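Local coordinates for Myo-inositol phosphohydrolase (Mitsuokella multacida, PDB 4WU3), which probably removes phosphate groups from myo-inositol hexakisphosphate (phytate), and in this crystal holds inositol-(1,3,4,5)-tetrakisphosphate, at residues T249-V254 with Q302-F307; D269-Q274 with I279-E284. The protein carries 2 engineered substitutions. One frame throughout, in Å; residues are numbered along the deposited sequence.

Contact 1: residues T249-V254 with Q302-F307; sequences TTIFMV and QFVQHF
F303 turns its ring toward helix 247-261 because CG lies anti to the backbone N (chi1 162°), while V254 uses the matching choice, with CG1 anti to its own N (chi1 165°), to hold a methyl out toward helix 291-313. The ring of F303 presents its edge, not a face, to I251: CG2 of I251 sits in the ring plane, with CE2 of F303 3.9 Å from it. The two side chains cross at about a right angle, and one methyl meets the rim. V254 and V304 meet in a similar crossing, methyl against methyl, with V254 CG1 and V304 CG1 3.8 Å apart. That same V304 methyl also lies 4.3 Å from CG2 of I251, and so sits between a residue and the one three positions on along the other helix. Four apolar side chains, two valines, an isoleucine and a phenylalanine, thus join two nearly parallel helices. The short segments run 17° apart, with their axes 10.6 Å from each other, and branch methyls and the rim of the F303 ring fill the gap between them.

Helix 247-261 follows strand 237-241 through the turn where tyrosine phosphatases carry their phosphate-binding P-loop. Hydrogen bonds join T249 OG1 to S242 OG, at the position where the family signature carries cysteine, and T250 OG1 to M246 O. M253 packs on strand 91-94 of the central sheet, F252 meets F225 of helix 219-230 edge-to-face, and V304 reaches F267 of helix 267-276.

Contact 2: residues D269-Q274 with I279-E284; sequences DIIQRQ and IVDLSE
The backbone passes from the helical segment 269-274 to an irregular run that comes back alongside it, the CA atoms of I271 and D281 lying 6.4 Å apart, and folds at D281-E284 into a type I beta turn. This loop, which joins helices 267-276 and 291-313 of the phosphatase-like domain, is tied to the first of them by one amide-carboxylate bond, apolar contacts and bridging water. D281 adds an Asx turn to the beta turn, OD1 accepting from S283 N, and OG of S283 donates to the same oxygen. Both donors approach OD1 from one face of the carboxylate, which ties the acid back onto its own turn and should restrict its rotation. The other oxygen is left for the helix: Q272 NE2 donates to D281 OD2 over 3.0 Å, a bent bond (146°) that arrives from above the carboxylate plane, with amide and carboxylate planes 69° apart. Q272 starts out pointing away from the turn, and the bend at its chi2 of -51° folds the amide back. I271 packs against the same turn. Its CG2 lies tightly against D281 OD1, at 3.1 Å, while CD1 at the other end of the side chain rests on CB of L282. Water 1 sits between the backbones: it donates to I271 O at 2.8 Å and to V280 O at 2.9 Å, and accepts from L282 N at 3.1 Å.

In the fold
Contact 1 pairs helices 247-261 and 291-313, while contact 2 pairs the intervening helix 267-276 with the loop that follows it, and is nested within the chain loop that contact 1 closes. Contact 1 is core: its touching residues are all buried and the chemistry is wholly apolar. Contact 2 lies farther from the centre of the chain and is only partly buried; amide, carboxylate, hydroxyl and water share the contact with apolar packing of I271 on L282. The two meet among other places through V254, whose CG2 lies 3.8 Å from both Q274 CG and L282 CD1, and through I271, which packs on V304. Helix 267-276 is bound to helix 247-261 besides, by Q274 and R273 reaching D257.

Contact 1: residues T249-V254 with Q302-F307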
loop_
_atom_site.group_PDB
_atom_site.type_symbol
_atom_site.label_atom_id
_atom_site.label_comp_id
_atom_site.label_asym_id
_atom_site.label_seq_id
_atom_site.Cartn_x
_atom_site.Cartn_y
_atom_site.Cartn_z
ATOM N N THR A 249 6.299 -16.767 -1.988
ATOM C CA THR A 249 6.906 -17.917 -2.669
ATOM C C THR A 249 6.887 -17.723 -4.187
ATOM O O THR A 249 7.878 -17.975 -4.866
ATOM C CB THR A 249 6.228 -19.245 -2.269
ATOM O OG1 THR A 249 6.578 -19.574 -0.918
ATOM C CG2 THR A 249 6.679 -20.382 -3.156
ATOM N N THR A 250 5.776 -17.241 -4.720
ATOM C CA THR A 250 5.656 -17.073 -6.165
ATOM C C THR A 250 6.506 -15.921 -6.681
ATOM O O THR A 250 7.060 -15.999 -7.772
ATOM C CB THR A 250 4.193 -16.882 -6.583
ATOM O OG1 THR A 250 3.464 -18.055 -6.212
ATOM C CG2 THR A 250 4.073 -16.673 -8.089
ATOM N N ILE A 251 6.619 -14.856 -5.897
ATOM C CA ILE A 251 7.534 -13.794 -6.238
ATOM C C ILE A 251 8.920 -14.370 -6.459
ATOM O O ILE A 251 9.586 -14.017 -7.435
ATOM C CB ILE A 251 7.645 -12.728 -5.128
ATOM C CG1 ILE A 251 6.395 -11.850 -5.098
ATOM C CG2 ILE A 251 8.877 -11.873 -5.354
ATOM C CD1 ILE A 251 6.285 -11.015 -3.841
ATOM N N PHE A 252 9.369 -15.242 -5.563
ATOM C CA PHE A 252 10.732 -15.743 -5.668
ATOM C C PHE A 252 10.929 -16.852 -6.691
ATOM O O PHE A 252 12.037 -17.020 -7.209
ATOM C CB PHE A 252 11.293 -16.144 -4.313
ATOM C CG PHE A 252 11.840 -14.994 -3.560
ATOM C CD1 PHE A 252 10.992 -14.075 -2.992
ATOM C CD2 PHE A 252 13.206 -14.803 -3.454
ATOM C CE1 PHE A 252 11.494 -12.979 -2.314
ATOM C CE2 PHE A 252 13.719 -13.711 -2.790
ATOM C CZ PHE A 252 12.861 -12.803 -2.224
ATOM N N MET A 253 9.868 -17.588 -6.991
ATOM C CA MET A 253 9.888 -18.557 -8.087
ATOM C C MET A 253 10.000 -17.827 -9.420
ATOM O O MET A 253 10.711 -18.275 -10.330
ATOM C CB MET A 253 8.626 -19.419 -8.068
ATOM C CG MET A 253 8.693 -20.563 -7.070
ATOM S SD MET A 253 9.957 -21.777 -7.501
ATOM C CE MET A 253 9.063 -22.759 -8.703
ATOM N N VAL A 254 9.293 -16.699 -9.516
ATOM C CA VAL A 254 9.382 -15.801 -10.671
ATOM C C VAL A 254 10.767 -15.163 -10.785
ATOM O O VAL A 254 11.330 -15.112 -11.875
ATOM C CB VAL A 254 8.305 -14.702 -10.609
ATOM C CG1 VAL A 254 8.616 -13.567 -11.573
ATOM C CG2 VAL A 254 6.944 -15.299 -10.925
ATOM N N GLN A 302 4.624 -4.881 -9.908
ATOM C CA GLN A 302 5.577 -3.936 -10.436
ATOM C C GLN A 302 6.990 -4.336 -10.045
ATOM O O GLN A 302 7.927 -4.127 -10.807
ATOM C CB GLN A 302 5.250 -2.532 -9.928
ATOM C CG GLN A 302 3.983 -1.970 -10.544
ATOM C CD GLN A 302 3.636 -0.584 -10.045
ATOM O OE1 GLN A 302 3.964 -0.203 -8.929
ATOM N NE2 GLN A 302 2.946 0.168 -10.874
ATOM N N PHE A 303 7.155 -4.906 -8.856
ATOM C CA PHE A 303 8.484 -5.302 -8.450
ATOM C C PHE A 303 9.064 -6.344 -9.384
ATOM O O PHE A 303 10.231 -6.257 -9.733
ATOM C CB PHE A 303 8.549 -5.862 -7.024
ATOM C CG PHE A 303 9.805 -6.638 -6.772
ATOM C CD1 PHE A 303 11.038 -6.007 -6.815
ATOM C CD2 PHE A 303 9.766 -8.000 -6.548
ATOM C CE1 PHE A 303 12.207 -6.724 -6.615
ATOM C CE2 PHE A 303 10.926 -8.721 -6.342
ATOM C CZ PHE A 303 12.149 -8.084 -6.379
ATOM N N VAL A 304 8.284 -7.352 -9.760
ATOM C CA VAL A 304 8.844 -8.405 -10.612
ATOM C C VAL A 304 9.129 -7.877 -12.017
ATOM O O VAL A 304 10.019 -8.371 -12.682
ATOM C CB VAL A 304 8.005 -9.708 -10.650
ATOM C CG1 VAL A 304 8.257 -10.508 -9.392
ATOM C CG2 VAL A 304 6.528 -9.426 -10.831
ATOM N N GLN A 305 8.382 -6.862 -12.453
ATOM C CA GLN A 305 8.688 -6.187 -13.717
ATOM C C GLN A 305 10.057 -5.523 -13.620
ATOM O O GLN A 305 10.872 -5.620 -14.529
ATOM C CB GLN A 305 7.627 -5.137 -14.055
ATOM C CG GLN A 305 6.232 -5.701 -14.292
ATOM C CD GLN A 305 5.200 -4.623 -14.561
ATOM O OE1 GLN A 305 4.393 -4.287 -13.701
ATOM N NE2 GLN A 305 5.218 -4.081 -15.768
ATOM N N HIS A 306 10.313 -4.846 -12.514
ATOM C CA HIS A 306 11.582 -4.138 -12.362
ATOM C C HIS A 306 12.745 -5.110 -12.228
ATOM O O HIS A 306 13.814 -4.864 -12.780
ATOM C CB HIS A 306 11.557 -3.202 -11.155
ATOM C CG HIS A 306 10.505 -2.145 -11.234
ATOM N ND1 HIS A 306 10.284 -1.397 -12.371
ATOM C CD2 HIS A 306 9.617 -1.703 -10.313
ATOM C CE1 HIS A 306 9.297 -0.547 -12.147
ATOM N NE2 HIS A 306 8.876 -0.712 -10.906
ATOM N N PHE A 307 12.544 -6.195 -11.485
ATOM C CA PHE A 307 13.568 -7.236 -11.375
ATOM C C PHE A 307 13.872 -7.855 -12.743
ATOM O O PHE A 307 15.041 -8.101 -13.067
ATOM C CB PHE A 307 13.138 -8.329 -10.389
ATOM C CG PHE A 307 14.211 -9.351 -10.107
ATOM C CD1 PHE A 307 15.224 -9.084 -9.201
ATOM C CD2 PHE A 307 14.203 -10.573 -10.746
ATOM C CE1 PHE A 307 16.211 -10.026 -8.945
ATOM C CE2 PHE A 307 15.190 -11.507 -10.499
ATOM C CZ PHE A 307 16.194 -11.238 -9.596
#

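Contact 2: residues D269-Q274 with I279-E284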
loop_
_atom_site.group_PDB
_atom_site.type_symbol
_atom_site.label_atom_id
_atom_site.label_comp_id
_atom_site.label_asym_id
_atom_site.label_seq_id
_atom_site.Cartn_x
_atom_site.Cartn_y
_atom_site.Cartn_z
ATOM N N ASP A 269 5.486 -14.487 -20.174
ATOM C CA ASP A 269 5.483 -15.932 -20.225
ATOM C C ASP A 269 5.902 -16.483 -18.869
ATOM O O ASP A 269 5.325 -17.449 -18.359
ATOM C CB ASP A 269 6.400 -16.432 -21.349
ATOM C CG ASP A 269 5.707 -16.437 -22.721
ATOM O OD1 ASP A 269 4.476 -16.158 -22.792
ATOM O OD2 ASP A 269 6.391 -16.719 -23.732
ATOM N N ILE A 270 6.892 -15.849 -18.261
ATOM C CA ILE A 270 7.344 -16.287 -16.960
ATOM C C ILE A 270 6.206 -16.186 -15.931
ATOM O O ILE A 270 5.909 -17.149 -15.230
ATOM C CB ILE A 270 8.592 -15.495 -16.528
ATOM C CG1 ILE A 270 9.775 -15.870 -17.433
ATOM C CG2 ILE A 270 8.928 -15.791 -15.081
ATOM C CD1 ILE A 270 11.082 -15.189 -17.068
ATOM N N ILE A 271 5.559 -15.028 -15.865
ATOM C CA ILE A 271 4.439 -14.814 -14.944
ATOM C C ILE A 271 3.359 -15.882 -15.140
ATOM O O ILE A 271 2.892 -16.490 -14.176
ATOM C CB ILE A 271 3.812 -13.412 -15.142
ATOM C CG1 ILE A 271 4.784 -12.326 -14.685
ATOM C CG2 ILE A 271 2.491 -13.291 -14.380
ATOM C CD1 ILE A 271 5.069 -12.366 -13.202
ATOM N N GLN A 272 2.970 -16.106 -16.394
ATOM C CA GLN A 272 1.960 -17.109 -16.708
ATOM C C GLN A 272 2.420 -18.510 -16.336
ATOM O O GLN A 272 1.660 -19.255 -15.717
ATOM C CB GLN A 272 1.595 -17.081 -18.185
ATOM C CG GLN A 272 0.608 -15.995 -18.550
ATOM C CD GLN A 272 -0.602 -16.018 -17.648
ATOM O OE1 GLN A 272 -1.343 -16.993 -17.615
ATOM N NE2 GLN A 272 -0.797 -14.940 -16.892
ATOM N N ARG A 273 3.642 -18.894 -16.702
ATOM C CA ARG A 273 4.021 -20.282 -16.440
ATOM C C ARG A 273 4.165 -20.575 -14.943
ATOM O O ARG A 273 3.835 -21.672 -14.494
ATOM C CB ARG A 273 5.228 -20.730 -17.261
ATOM C CG ARG A 273 6.567 -20.123 -16.907
ATOM C CD ARG A 273 7.476 -20.272 -18.113
ATOM N NE ARG A 273 8.879 -20.100 -17.784
ATOM C CZ ARG A 273 9.878 -20.464 -18.581
ATOM N NH1 ARG A 273 9.627 -21.014 -19.764
ATOM N NH2 ARG A 273 11.131 -20.277 -18.196
ATOM N N GLN A 274 4.594 -19.587 -14.160
ATOM C CA GLN A 274 4.666 -19.784 -12.714
ATOM C C GLN A 274 3.278 -19.889 -12.084
ATOM O O GLN A 274 3.133 -20.466 -11.010
ATOM C CB GLN A 274 5.499 -18.697 -12.042
ATOM C CG GLN A 274 6.985 -18.757 -12.401
ATOM C CD GLN A 274 7.688 -20.031 -11.931
ATOM O OE1 GLN A 274 7.390 -20.569 -10.857
ATOM N NE2 GLN A 274 8.649 -20.501 -12.725
ATOM N N ILE A 279 0.064 -21.565 -8.095
ATOM C CA ILE A 279 -1.219 -21.193 -7.519
ATOM C C ILE A 279 -1.509 -19.695 -7.715
ATOM O O ILE A 279 -2.665 -19.274 -7.664
ATOM C CB ILE A 279 -1.235 -21.585 -6.017
ATOM C CG1 ILE A 279 -2.549 -21.207 -5.347
ATOM C CG2 ILE A 279 -0.064 -20.959 -5.279
ATOM C CD1 ILE A 279 -3.715 -22.047 -5.821
ATOM N N VAL A 280 -0.467 -18.898 -7.964
ATOM C CA VAL A 280 -0.637 -17.450 -8.089
ATOM C C VAL A 280 -0.123 -16.862 -9.402
ATOM O O VAL A 280 0.980 -17.192 -9.883
ATOM C CB VAL A 280 0.036 -16.697 -6.919
ATOM C CG1 VAL A 280 -0.092 -15.194 -7.105
ATOM C CG2 VAL A 280 -0.591 -17.112 -5.608
ATOM N N ASP A 281 -0.959 -15.986 -9.960
ATOM C CA ASP A 281 -0.618 -15.123 -11.091
ATOM C C ASP A 281 -0.365 -13.695 -10.572
ATOM O O ASP A 281 -1.290 -12.956 -10.240
ATOM C CB ASP A 281 -1.764 -15.129 -12.106
ATOM C CG ASP A 281 -1.461 -14.315 -13.353
ATOM O OD1 ASP A 281 -0.459 -13.557 -13.377
ATOM O OD2 ASP A 281 -2.249 -14.437 -14.312
ATOM N N LEU A 282 0.903 -13.318 -10.499
ATOM C CA LEU A 282 1.284 -12.026 -9.943
ATOM C C LEU A 282 0.727 -10.834 -10.719
ATOM O O LEU A 282 0.687 -9.736 -10.185
ATOM C CB LEU A 282 2.808 -11.919 -9.861
ATOM C CG LEU A 282 3.436 -12.912 -8.899
ATOM C CD1 LEU A 282 4.941 -12.760 -8.910
ATOM C CD2 LEU A 282 2.878 -12.685 -7.513
ATOM N N SER A 283 0.283 -11.041 -11.955
ATOM C CA SER A 283 -0.294 -9.949 -12.741
ATOM C C SER A 283 -1.798 -9.765 -12.488
ATOM O O SER A 283 -2.420 -8.829 -12.996
ATOM C CB SER A 283 -0.050 -10.180 -14.233
ATOM O OG SER A 283 -0.857 -11.228 -14.726
ATOM N N GLU A 284 -2.387 -10.660 -11.710
ATOM C CA GLU A 284 -3.805 -10.580 -11.447
ATOM C C GLU A 284 -4.083 -9.660 -10.265
ATOM O O GLU A 284 -3.655 -9.918 -9.138
ATOM C CB GLU A 284 -4.383 -11.969 -11.184
ATOM C CG GLU A 284 -5.898 -12.020 -11.194
ATOM C CD GLU A 284 -6.440 -13.438 -11.118
ATOM O OE1 GLU A 284 -5.775 -14.370 -11.624
ATOM O OE2 GLU A 284 -7.541 -13.621 -10.556
HETATM O O HOH W 1 2.783 -15.573 -11.533
HETATM O O HOH W 2 1.096 -12.378 -17.393
HETATM O O HOH W 3 2.447 -19.700 -8.360
#